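Local coordinates for GDP-6-deoxy-D-mannose reductase (Pseudomonas aeruginosa, PDB 6X3B), which probably reduces GDP-4-dehydro-6-deoxy-D-mannose to GDP-rhamnose with NADPH, a step in the biosynthesis of lipopolysaccharide O-antigen, at residues P87-D92 and R148-V153; I216-D221 and R280-R285; G103-L108 and E159-Q164; L137-E142 and V244-S249. All blocks are in the same frame, centred on the assembly; numbering follows the deposited sequence.

Interaction 1: P87-D92 and R148-V153; sequences PEAFRD and RNPYAV. With NDP (NADPH dihydro-nicotinamide-adenine-dinucleotide phosphate), chain E.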
# COMPACT_ATOMS: atom_id res chain seq x y z
N PRO A 87 -8.89 3.54 16.57
CA PRO A 87 -9.62 2.47 17.27
C PRO A 87 -10.74 1.87 16.44
O PRO A 87 -10.94 0.66 16.48
CB PRO A 87 -10.13 3.17 18.54
CG PRO A 87 -9.14 4.22 18.80
CD PRO A 87 -8.80 4.75 17.40
N GLU A 88 -11.45 2.68 15.65
CA GLU A 88 -12.49 2.14 14.78
C GLU A 88 -11.90 1.20 13.72
O GLU A 88 -12.53 0.21 13.32
CB GLU A 88 -13.25 3.30 14.11
CG GLU A 88 -14.26 2.90 13.05
CD GLU A 88 -15.33 1.97 13.56
OE1 GLU A 88 -15.58 1.92 14.78
OE2 GLU A 88 -15.94 1.27 12.71
N ALA A 89 -10.70 1.52 13.22
CA ALA A 89 -10.08 0.66 12.22
C ALA A 89 -9.68 -0.67 12.83
O ALA A 89 -9.80 -1.72 12.19
CB ALA A 89 -8.87 1.36 11.59
N PHE A 90 -9.18 -0.66 14.07
CA PHE A 90 -8.88 -1.93 14.72
C PHE A 90 -10.16 -2.73 14.96
O PHE A 90 -10.15 -3.96 14.85
CB PHE A 90 -8.15 -1.70 16.04
CG PHE A 90 -6.66 -1.59 15.91
CD1 PHE A 90 -5.93 -2.67 15.45
CD2 PHE A 90 -6.00 -0.43 16.25
CE1 PHE A 90 -4.55 -2.59 15.34
CE2 PHE A 90 -4.63 -0.34 16.16
CZ PHE A 90 -3.90 -1.43 15.70
N ARG A 91 -11.26 -2.04 15.27
CA ARG A 91 -12.52 -2.72 15.53
C ARG A 91 -13.06 -3.39 14.27
O ARG A 91 -13.57 -4.52 14.34
CB ARG A 91 -13.56 -1.73 16.08
CG ARG A 91 -14.82 -2.43 16.62
CD ARG A 91 -15.99 -1.46 16.83
NE ARG A 91 -16.44 -0.83 15.58
CZ ARG A 91 -17.24 -1.41 14.69
NH1 ARG A 91 -17.69 -2.65 14.90
NH2 ARG A 91 -17.58 -0.77 13.59
N ASP A 92 -12.97 -2.72 13.12
CA ASP A 92 -13.52 -3.22 11.86
C ASP A 92 -12.56 -2.86 10.73
O ASP A 92 -12.79 -1.89 9.99
CB ASP A 92 -14.92 -2.65 11.62
CG ASP A 92 -15.67 -3.37 10.51
OD1 ASP A 92 -15.05 -4.17 9.79
OD2 ASP A 92 -16.88 -3.12 10.34
N ARG A 148 1.47 0.45 11.20
CA ARG A 148 1.28 -0.39 12.38
C ARG A 148 -0.17 -0.56 12.77
O ARG A 148 -0.46 -1.23 13.78
CB ARG A 148 2.05 0.19 13.57
CG ARG A 148 3.54 0.33 13.32
CD ARG A 148 4.21 1.02 14.50
NE ARG A 148 4.26 0.14 15.67
CZ ARG A 148 5.16 -0.82 15.84
NH1 ARG A 148 6.08 -1.05 14.92
NH2 ARG A 148 5.14 -1.55 16.95
N ASN A 149 -1.11 -0.02 12.01
CA ASN A 149 -2.52 -0.19 12.31
C ASN A 149 -3.28 -0.20 11.00
O ASN A 149 -2.76 0.26 9.98
CB ASN A 149 -3.00 0.92 13.26
CG ASN A 149 -2.98 2.28 12.60
OD1 ASN A 149 -3.70 2.51 11.66
ND2 ASN A 149 -2.12 3.17 13.09
N PRO A 150 -4.51 -0.73 10.98
CA PRO A 150 -5.24 -0.83 9.70
C PRO A 150 -5.58 0.52 9.07
O PRO A 150 -5.75 0.59 7.85
CB PRO A 150 -6.52 -1.60 10.07
CG PRO A 150 -6.23 -2.21 11.43
CD PRO A 150 -5.30 -1.27 12.10
N TYR A 151 -5.74 1.58 9.86
CA TYR A 151 -5.92 2.90 9.26
C TYR A 151 -4.67 3.30 8.48
O TYR A 151 -4.76 3.73 7.32
CB TYR A 151 -6.23 3.93 10.33
CG TYR A 151 -6.00 5.36 9.93
CD1 TYR A 151 -6.97 6.09 9.23
CD2 TYR A 151 -4.82 6.01 10.29
CE1 TYR A 151 -6.76 7.42 8.87
CE2 TYR A 151 -4.60 7.34 9.94
CZ TYR A 151 -5.58 8.04 9.24
OH TYR A 151 -5.36 9.35 8.91
N ALA A 152 -3.49 3.15 9.09
CA ALA A 152 -2.27 3.53 8.39
C ALA A 152 -2.04 2.64 7.16
O ALA A 152 -1.60 3.12 6.12
CB ALA A 152 -1.07 3.50 9.33
N VAL A 153 -2.38 1.34 7.27
CA VAL A 153 -2.34 0.44 6.12
C VAL A 153 -3.21 0.97 4.99
O VAL A 153 -2.78 1.07 3.84
CB VAL A 153 -2.77 -0.98 6.54
CG1 VAL A 153 -3.02 -1.87 5.31
CG2 VAL A 153 -1.70 -1.63 7.45
PA NDP E . -13.02 13.50 9.93
O1A NDP E . -13.21 12.10 10.41
O2A NDP E . -13.23 14.62 10.88
O5B NDP E . -13.91 13.74 8.62
C5B NDP E . -14.12 12.64 7.70
C4B NDP E . -15.01 13.10 6.57
O4B NDP E . -15.20 12.01 5.64
C3B NDP E . -16.42 13.57 6.97
O3B NDP E . -16.79 14.73 6.24
C2B NDP E . -17.28 12.37 6.63
O2B NDP E . -18.61 12.78 6.32
C1B NDP E . -16.58 11.85 5.39
N9A NDP E . -16.84 10.45 5.10
C8A NDP E . -16.56 9.37 5.90
N7A NDP E . -16.92 8.23 5.38
C5A NDP E . -17.48 8.57 4.15
C6A NDP E . -18.05 7.80 3.12
N6A NDP E . -18.14 6.48 3.20
N1A NDP E . -18.52 8.45 2.03
C2A NDP E . -18.41 9.78 1.99
N3A NDP E . -17.89 10.61 2.90
C4A NDP E . -17.44 9.93 3.97
O3 NDP E . -11.54 13.64 9.31
PN NDP E . -10.45 14.79 9.47
O1N NDP E . -11.00 16.05 8.89
O2N NDP E . -9.99 14.82 10.89
O5D NDP E . -9.27 14.24 8.54
C5D NDP E . -9.19 14.70 7.17
C4D NDP E . -8.14 13.90 6.45
O4D NDP E . -6.85 14.12 7.09
C3D NDP E . -8.35 12.38 6.44
O3D NDP E . -7.96 11.81 5.19
C2D NDP E . -7.44 11.92 7.58
O2D NDP E . -7.02 10.57 7.45
C1D NDP E . -6.27 12.89 7.46
N1N NDP E . -5.55 13.08 8.75
C2N NDP E . -6.11 13.79 9.78
C3N NDP E . -5.40 14.10 10.91
C7N NDP E . -6.14 14.63 12.07
O7N NDP E . -5.54 14.84 13.14
N7N NDP E . -7.43 14.87 11.94
C4N NDP E . -3.92 13.88 10.90
C5N NDP E . -3.44 13.07 9.77
C6N NDP E . -4.30 12.54 8.92
P2B NDP E . -19.68 12.17 7.37
O1X NDP E . -21.03 12.68 6.92
O2X NDP E . -19.58 10.66 7.28
O3X NDP E . -19.30 12.69 8.74
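Y151, whose CB packs 3.9 Å from CB of A89, holds NADPH through its hydroxyl: OH lies 2.5 Å from the ribose oxygen O2D, a short hydrogen bond in which either partner could be the donor. O2D meets the phenol at its edge, in the plane of the ring. With CG anti to the backbone N (chi1 161°), the ring leaves the A89 side and reaches the cofactor. K155 also binds NADPH, and the two residues match the YxxxK motif of the short-chain dehydrogenase/reductase superfamily. The first turn of the tyrosine's helix is capped by N149, whose OD1 accepts from A152 N over 2.7 Å, while ND2 bonds D127. Against this turn, helix 86-91 packs mainly through apolar groups. A89 CB sits 4.1 Å from P150 CB, and P150 CD stands over one face of the F90 ring in a CH-pi contact, 3.7 Å from the centroid. The far rim of that ring meets N149, with CZ 3.5 Å from CB. The contact thus seats the short helix 86-91 on the N-terminal end of helix 150-169; helix 93-114 adjoins both A89 and P150, and T168 and Q164 of the second subunit pack on F90 and P150.

Interaction 2: I216-D221 and R280-R285; sequences IDVSRD and RRAEQR
R220 grips the backbone of Q284 end-on: NH1 and NH2 each donate to Q284 O over 2.9 Å. The carbonyl oxygen lies close to the guanidinium plane, yet the two donors differ in approach, NH2 lying in the carbonyl plane and NH1 42° above it. NH1 also donates to S219 O, so this one nitrogen links the two segments. A bend at chi2 (-71°) turns the R220 chain toward the loop. Beside this end-on pair of bonds, S219 N is satisfied by R285 O, 2.9 Å away and nearly straight at 166°. The side-chain hydroxyl of S219 turns instead to E252. R285 folds back, bent at chi2 and chi3, to lay its guanidinium across V218, whose CG1 is 3.6 Å above its centre. R285 NH1 gives one bond to A282 O and forms a salt bridge with D215, which also accepts from A282 N. V218 CG1 meets A282 CB as well, at 3.5 Å. D217 finds its charge partner in R256, and the amide of Q284 donates to V132 O and R286 O. The loop 280-285, between strand 271-274 and helix 292-298, thereby lies along the start of strand 219-224, whose R220 bonds Q253 of antiparallel strand 252-254, while I255 of helix 255-266 packs on V218.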
# COMPACT_ATOMS: atom_id res chain seq x y z
N ILE A 216 2.55 11.24 28.50
CA ILE A 216 2.68 12.56 27.90
C ILE A 216 4.13 12.98 27.75
O ILE A 216 4.40 14.10 27.30
CB ILE A 216 1.91 13.63 28.70
CG1 ILE A 216 2.53 13.80 30.09
CG2 ILE A 216 0.43 13.29 28.75
CD1 ILE A 216 1.97 14.99 30.88
N ASP A 217 5.07 12.12 28.12
CA ASP A 217 6.48 12.44 27.96
C ASP A 217 7.00 11.91 26.63
O ASP A 217 8.00 11.20 26.54
CB ASP A 217 7.26 11.90 29.15
CG ASP A 217 6.90 12.62 30.44
OD1 ASP A 217 6.95 13.87 30.47
OD2 ASP A 217 6.51 11.95 31.42
N VAL A 218 6.27 12.24 25.57
CA VAL A 218 6.65 11.97 24.19
C VAL A 218 6.59 13.29 23.44
O VAL A 218 5.92 14.24 23.86
CB VAL A 218 5.75 10.91 23.53
CG1 VAL A 218 5.76 9.62 24.36
CG2 VAL A 218 4.33 11.42 23.38
N SER A 219 7.30 13.36 22.32
CA SER A 219 7.26 14.55 21.48
C SER A 219 6.64 14.20 20.13
O SER A 219 6.80 13.08 19.63
CB SER A 219 8.67 15.12 21.29
OG SER A 219 9.40 14.36 20.36
N ARG A 220 5.94 15.17 19.53
CA ARG A 220 5.33 14.96 18.23
C ARG A 220 5.50 16.23 17.40
O ARG A 220 5.81 17.30 17.91
CB ARG A 220 3.84 14.57 18.34
CG ARG A 220 3.57 13.21 19.00
CD ARG A 220 3.99 12.06 18.08
NE ARG A 220 3.63 10.74 18.62
CZ ARG A 220 4.43 10.00 19.38
NH1 ARG A 220 5.62 10.46 19.72
NH2 ARG A 220 4.03 8.81 19.82
N ASP A 221 5.28 16.09 16.10
CA ASP A 221 5.37 17.20 15.15
C ASP A 221 3.96 17.73 14.90
O ASP A 221 3.14 17.04 14.28
CB ASP A 221 6.02 16.71 13.86
CG ASP A 221 6.32 17.82 12.89
OD1 ASP A 221 5.48 18.77 12.80
OD2 ASP A 221 7.37 17.74 12.19
N ARG A 280 0.86 2.36 30.45
CA ARG A 280 1.87 1.80 29.56
C ARG A 280 2.56 2.90 28.74
O ARG A 280 1.89 3.80 28.21
CB ARG A 280 1.25 0.75 28.64
N ARG A 281 3.89 2.83 28.67
CA ARG A 281 4.72 3.84 27.96
C ARG A 281 4.49 3.78 26.45
O ARG A 281 4.23 2.68 25.93
CB ARG A 281 6.20 3.66 28.30
N ALA A 282 4.58 4.93 25.78
CA ALA A 282 4.39 5.01 24.31
C ALA A 282 5.56 4.32 23.60
O ALA A 282 6.68 4.41 24.11
CB ALA A 282 4.27 6.46 23.89
N GLU A 283 5.28 3.68 22.47
CA GLU A 283 6.33 2.96 21.70
C GLU A 283 7.25 3.97 21.01
O GLU A 283 8.48 3.81 21.09
CB GLU A 283 5.69 2.02 20.68
N GLN A 284 6.67 4.98 20.36
CA GLN A 284 7.47 5.98 19.65
C GLN A 284 7.61 7.20 20.54
O GLN A 284 6.64 7.94 20.75
CB GLN A 284 6.81 6.33 18.32
CG GLN A 284 7.59 7.32 17.49
CD GLN A 284 8.69 6.67 16.70
OE1 GLN A 284 8.61 5.49 16.36
NE2 GLN A 284 9.74 7.43 16.41
N ARG A 285 8.83 7.43 21.06
CA ARG A 285 9.04 8.53 21.99
C ARG A 285 9.11 9.88 21.29
O ARG A 285 8.71 10.90 21.87
CB ARG A 285 10.32 8.34 22.80
CG ARG A 285 10.51 6.96 23.39
CD ARG A 285 9.34 6.58 24.28
NE ARG A 285 9.13 7.54 25.37
CZ ARG A 285 8.08 7.50 26.17
NH1 ARG A 285 7.16 6.56 26.00
NH2 ARG A 285 7.93 8.40 27.15

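Interaction 3: G103-L108 and E159-Q164; sequences GTLNLL and ESLCLQ
L161 and C162 of helix 150-169 present their side chains to T104, L105 and L108 of helix 93-114, and everything exchanged between them is apolar. The CD2 branch of L161 does most of the reaching: it stands 3.7 Å from CB of L105 and 4.1 Å from CD1 of L108. L161 extends outward because its CG is anti to the backbone N (chi1 174°), and it slides past L108, which runs in the opposite direction. The sulfur of C162 fills the next position, with SG 3.5 Å from CG2 of T104 and 4.1 Å from CD1 of L108. T104 offers its methyl here while its hydroxyl faces other partners: OG1 is hydrogen-bonded to H79 and to the carbonyl of N100, which fixes the rotation of the side chain and leaves CG2 for the cysteine.

The helices run parallel, their axes approaching to 10.3 Å with a crossing angle of -18°. Beneath them, F120 of strand 119-123 touches both L108 and C162, and V173 of strand 172-182 lies under C162. W165, a turn further along helix 150-169, packs on L105 and L108. The second subunit adds A94 against L105 and V153 against L161.

Helices 93-114 and 150-169 are the connections between parallel strands 76-79, 119-123 and 172-182, lying side by side on one face of the Rossmann-fold sheet. Their packing against the second subunit is consistent with the four-helix dimer interface found in many short-chain dehydrogenases/reductases.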
# COMPACT_ATOMS: atom_id res chain seq x y z
N GLY A 103 -13.37 3.21 -1.40
CA GLY A 103 -14.04 4.49 -1.57
C GLY A 103 -13.23 5.45 -2.43
O GLY A 103 -13.78 6.16 -3.27
N THR A 104 -11.91 5.46 -2.24
CA THR A 104 -11.06 6.28 -3.09
C THR A 104 -11.12 5.80 -4.54
O THR A 104 -11.21 6.61 -5.47
CB THR A 104 -9.64 6.26 -2.55
OG1 THR A 104 -9.65 6.91 -1.27
CG2 THR A 104 -8.67 6.97 -3.52
N LEU A 105 -11.13 4.48 -4.74
CA LEU A 105 -11.26 3.95 -6.09
C LEU A 105 -12.59 4.34 -6.71
O LEU A 105 -12.65 4.72 -7.89
CB LEU A 105 -11.11 2.43 -6.08
CG LEU A 105 -11.44 1.78 -7.44
CD1 LEU A 105 -10.39 2.13 -8.53
CD2 LEU A 105 -11.58 0.28 -7.28
N ASN A 106 -13.69 4.25 -5.94
CA ASN A 106 -14.97 4.65 -6.51
C ASN A 106 -14.94 6.12 -6.91
O ASN A 106 -15.45 6.49 -7.98
CB ASN A 106 -16.11 4.38 -5.52
CG ASN A 106 -16.36 2.91 -5.31
OD1 ASN A 106 -16.04 2.09 -6.17
ND2 ASN A 106 -16.95 2.56 -4.16
N LEU A 107 -14.37 6.98 -6.06
CA LEU A 107 -14.25 8.39 -6.42
C LEU A 107 -13.43 8.57 -7.70
O LEU A 107 -13.82 9.33 -8.60
CB LEU A 107 -13.60 9.15 -5.27
CG LEU A 107 -13.24 10.60 -5.55
CD1 LEU A 107 -14.52 11.42 -5.79
CD2 LEU A 107 -12.46 11.11 -4.35
N LEU A 108 -12.28 7.91 -7.80
CA LEU A 108 -11.45 8.04 -8.99
C LEU A 108 -12.21 7.62 -10.24
O LEU A 108 -12.20 8.33 -11.25
CB LEU A 108 -10.17 7.21 -8.81
CG LEU A 108 -9.21 7.76 -7.74
CD1 LEU A 108 -8.14 6.70 -7.39
CD2 LEU A 108 -8.54 9.05 -8.25
N GLU A 159 -2.63 5.73 -1.16
CA GLU A 159 -1.54 6.46 -1.80
C GLU A 159 -1.09 5.76 -3.08
O GLU A 159 -1.01 6.37 -4.15
CB GLU A 159 -0.33 6.55 -0.86
CG GLU A 159 -0.38 7.52 0.30
CD GLU A 159 0.97 7.60 1.00
OE1 GLU A 159 1.98 7.19 0.38
OE2 GLU A 159 1.06 8.09 2.14
N SER A 160 -0.79 4.46 -2.96
CA SER A 160 -0.31 3.67 -4.10
C SER A 160 -1.34 3.67 -5.23
O SER A 160 -1.00 3.88 -6.40
CB SER A 160 -0.03 2.23 -3.65
OG SER A 160 0.82 2.22 -2.54
N LEU A 161 -2.60 3.44 -4.87
CA LEU A 161 -3.68 3.46 -5.86
C LEU A 161 -3.74 4.80 -6.58
O LEU A 161 -3.72 4.85 -7.83
CB LEU A 161 -5.02 3.15 -5.17
CG LEU A 161 -6.24 3.28 -6.10
CD1 LEU A 161 -6.18 2.21 -7.20
CD2 LEU A 161 -7.56 3.20 -5.31
N CYS A 162 -3.80 5.91 -5.83
CA CYS A 162 -3.88 7.22 -6.48
C CYS A 162 -2.67 7.46 -7.39
O CYS A 162 -2.82 7.97 -8.51
CB CYS A 162 -3.98 8.32 -5.45
SG CYS A 162 -5.57 8.28 -4.60
N LEU A 163 -1.48 7.11 -6.93
CA LEU A 163 -0.30 7.33 -7.76
C LEU A 163 -0.30 6.42 -8.97
O LEU A 163 0.16 6.82 -10.05
CB LEU A 163 0.97 7.13 -6.94
CG LEU A 163 1.20 8.19 -5.86
CD1 LEU A 163 2.26 7.73 -4.88
CD2 LEU A 163 1.57 9.55 -6.50
N GLN A 164 -0.83 5.20 -8.82
CA GLN A 164 -1.00 4.31 -9.97
C GLN A 164 -1.96 4.91 -10.99
O GLN A 164 -1.73 4.83 -12.20
CB GLN A 164 -1.49 2.94 -9.53
CG GLN A 164 -1.71 1.93 -10.65
CD GLN A 164 -3.18 1.74 -11.01
OE1 GLN A 164 -3.59 2.00 -12.15
NE2 GLN A 164 -3.98 1.32 -10.04

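Interaction 4: L137-E142 and V244-S249; sequences LPIHEE and VYNVCS
I139 meets N246 first, its carbonyl O 3.1 Å from ND2, too poorly angled for a hydrogen bond; the amide nitrogen donates to S290 O instead, and N246 OD1 bonds the hydroxyl of Y129. The backbone of I139 is itself bonded to R288 and S290. At H140 the side chain turns away, leaving CA 3.9 Å from N246 ND2. E141 then carries the contact. Its chain bends at chi2 (85°), bringing CG to 3.3 Å from V244 O and the carboxylate alongside the amide of N246, the two planes stacked and 14° apart. OE2 accepts from N246 N over 2.7 Å, nearly straight at 170° and met on the anti side, somewhat out of the carboxylate plane. A water lies 2.8 Å from the same OE2 and 2.9 Å from N246 O, close to both as a possible bridge. Strand 244-247 pairs through Y245 and V247 with strand 172-182, so the peptide of N246 faces the other way, and the glutamate supplies the acceptor that an adjoining strand would otherwise give. E141 is buried, and R293, which packs on it and bonds V244 O, would probably ease the cost of keeping a carboxylate there as an anion.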
# COMPACT_ATOMS: atom_id res chain seq x y z
N LEU A 137 15.50 10.38 12.38
CA LEU A 137 14.82 11.67 12.40
C LEU A 137 15.73 12.74 11.81
O LEU A 137 16.96 12.68 11.96
CB LEU A 137 14.43 12.05 13.83
CG LEU A 137 13.47 11.11 14.56
CD1 LEU A 137 13.07 11.73 15.88
CD2 LEU A 137 12.23 10.79 13.73
N PRO A 138 15.17 13.74 11.11
CA PRO A 138 13.73 13.92 10.84
C PRO A 138 13.25 13.03 9.70
O PRO A 138 13.99 12.78 8.75
CB PRO A 138 13.63 15.40 10.45
CG PRO A 138 14.96 15.69 9.79
CD PRO A 138 15.98 14.82 10.52
N ILE A 139 12.00 12.58 9.80
CA ILE A 139 11.44 11.65 8.81
C ILE A 139 11.36 12.32 7.45
O ILE A 139 10.81 13.41 7.31
CB ILE A 139 10.05 11.17 9.26
CG1 ILE A 139 10.15 10.40 10.58
CG2 ILE A 139 9.38 10.37 8.14
CD1 ILE A 139 8.83 9.99 11.12
N HIS A 140 11.89 11.65 6.43
CA HIS A 140 11.85 12.16 5.07
C HIS A 140 11.13 11.15 4.19
O HIS A 140 10.95 9.98 4.55
CB HIS A 140 13.26 12.44 4.54
CG HIS A 140 14.14 11.24 4.58
ND1 HIS A 140 14.39 10.46 3.47
CD2 HIS A 140 14.81 10.65 5.60
CE1 HIS A 140 15.18 9.46 3.80
NE2 HIS A 140 15.46 9.55 5.09
N GLU A 141 10.72 11.61 3.00
CA GLU A 141 9.83 10.82 2.15
C GLU A 141 10.51 9.59 1.55
O GLU A 141 9.82 8.76 0.96
CB GLU A 141 9.27 11.70 1.04
CG GLU A 141 8.30 12.79 1.53
CD GLU A 141 8.99 14.06 1.99
OE1 GLU A 141 10.22 14.04 2.24
OE2 GLU A 141 8.29 15.08 2.13
N GLU A 142 11.82 9.46 1.67
CA GLU A 142 12.51 8.29 1.13
C GLU A 142 12.62 7.17 2.15
O GLU A 142 13.18 6.11 1.85
CB GLU A 142 13.90 8.68 0.62
CG GLU A 142 13.85 9.54 -0.63
CD GLU A 142 13.08 8.86 -1.75
OE1 GLU A 142 13.33 7.67 -2.00
OE2 GLU A 142 12.22 9.53 -2.37
N VAL A 244 5.22 12.51 -3.42
CA VAL A 244 4.72 12.42 -2.06
C VAL A 244 5.40 13.49 -1.22
O VAL A 244 6.63 13.62 -1.24
CB VAL A 244 4.98 11.03 -1.47
CG1 VAL A 244 4.58 10.97 -0.00
CG2 VAL A 244 4.29 9.95 -2.29
N TYR A 245 4.61 14.25 -0.45
CA TYR A 245 5.14 15.33 0.39
C TYR A 245 4.70 15.16 1.83
O TYR A 245 3.50 15.04 2.09
CB TYR A 245 4.66 16.70 -0.11
CG TYR A 245 5.08 17.00 -1.51
CD1 TYR A 245 4.32 16.59 -2.59
CD2 TYR A 245 6.27 17.68 -1.75
CE1 TYR A 245 4.71 16.87 -3.89
CE2 TYR A 245 6.68 17.96 -3.03
CZ TYR A 245 5.91 17.56 -4.09
OH TYR A 245 6.34 17.87 -5.34
N ASN A 246 5.66 15.17 2.77
CA ASN A 246 5.33 15.39 4.17
C ASN A 246 4.78 16.80 4.36
O ASN A 246 5.29 17.75 3.79
CB ASN A 246 6.55 15.24 5.07
CG ASN A 246 7.06 13.81 5.15
OD1 ASN A 246 6.34 12.85 4.86
ND2 ASN A 246 8.31 13.68 5.58
N VAL A 247 3.76 16.92 5.20
CA VAL A 247 3.26 18.23 5.63
C VAL A 247 3.43 18.26 7.15
O VAL A 247 2.68 17.61 7.89
CB VAL A 247 1.80 18.47 5.21
CG1 VAL A 247 1.30 19.83 5.76
CG2 VAL A 247 1.66 18.41 3.66
N CYS A 248 4.44 19.00 7.62
CA CYS A 248 4.83 18.97 9.02
C CYS A 248 5.60 20.25 9.35
O CYS A 248 5.99 21.01 8.46
CB CYS A 248 5.68 17.72 9.33
SG CYS A 248 7.11 17.55 8.20
N SER A 249 5.81 20.47 10.64
CA SER A 249 6.52 21.66 11.11
C SER A 249 8.03 21.48 11.15
O SER A 249 8.76 22.47 11.12
CB SER A 249 6.03 22.04 12.51
OG SER A 249 6.61 21.16 13.47
O HOH W 1 7.92 17.80 2.67

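Interactions 1, 3 and 4 are largely buried and all touch the second subunit, whereas interaction 2, about 20 Å from the chain centre, is only partly buried and does not. Interactions 1 and 3 share helix 150-169: the first lies at its N-terminal end beside the cofactor, the second further along it, and both rest on apolar packing. Interactions 2 and 4 instead fasten loops to strands of the main sheet by polar bonds to backbone atoms, an arginine donating twice to one carbonyl in one and a glutamate in the other. They meet where D221 OD1 lies 2.7 Å from S249 OG, a probable hydrogen bond. Interaction 4 also brushes interaction 3, through L163 and V244.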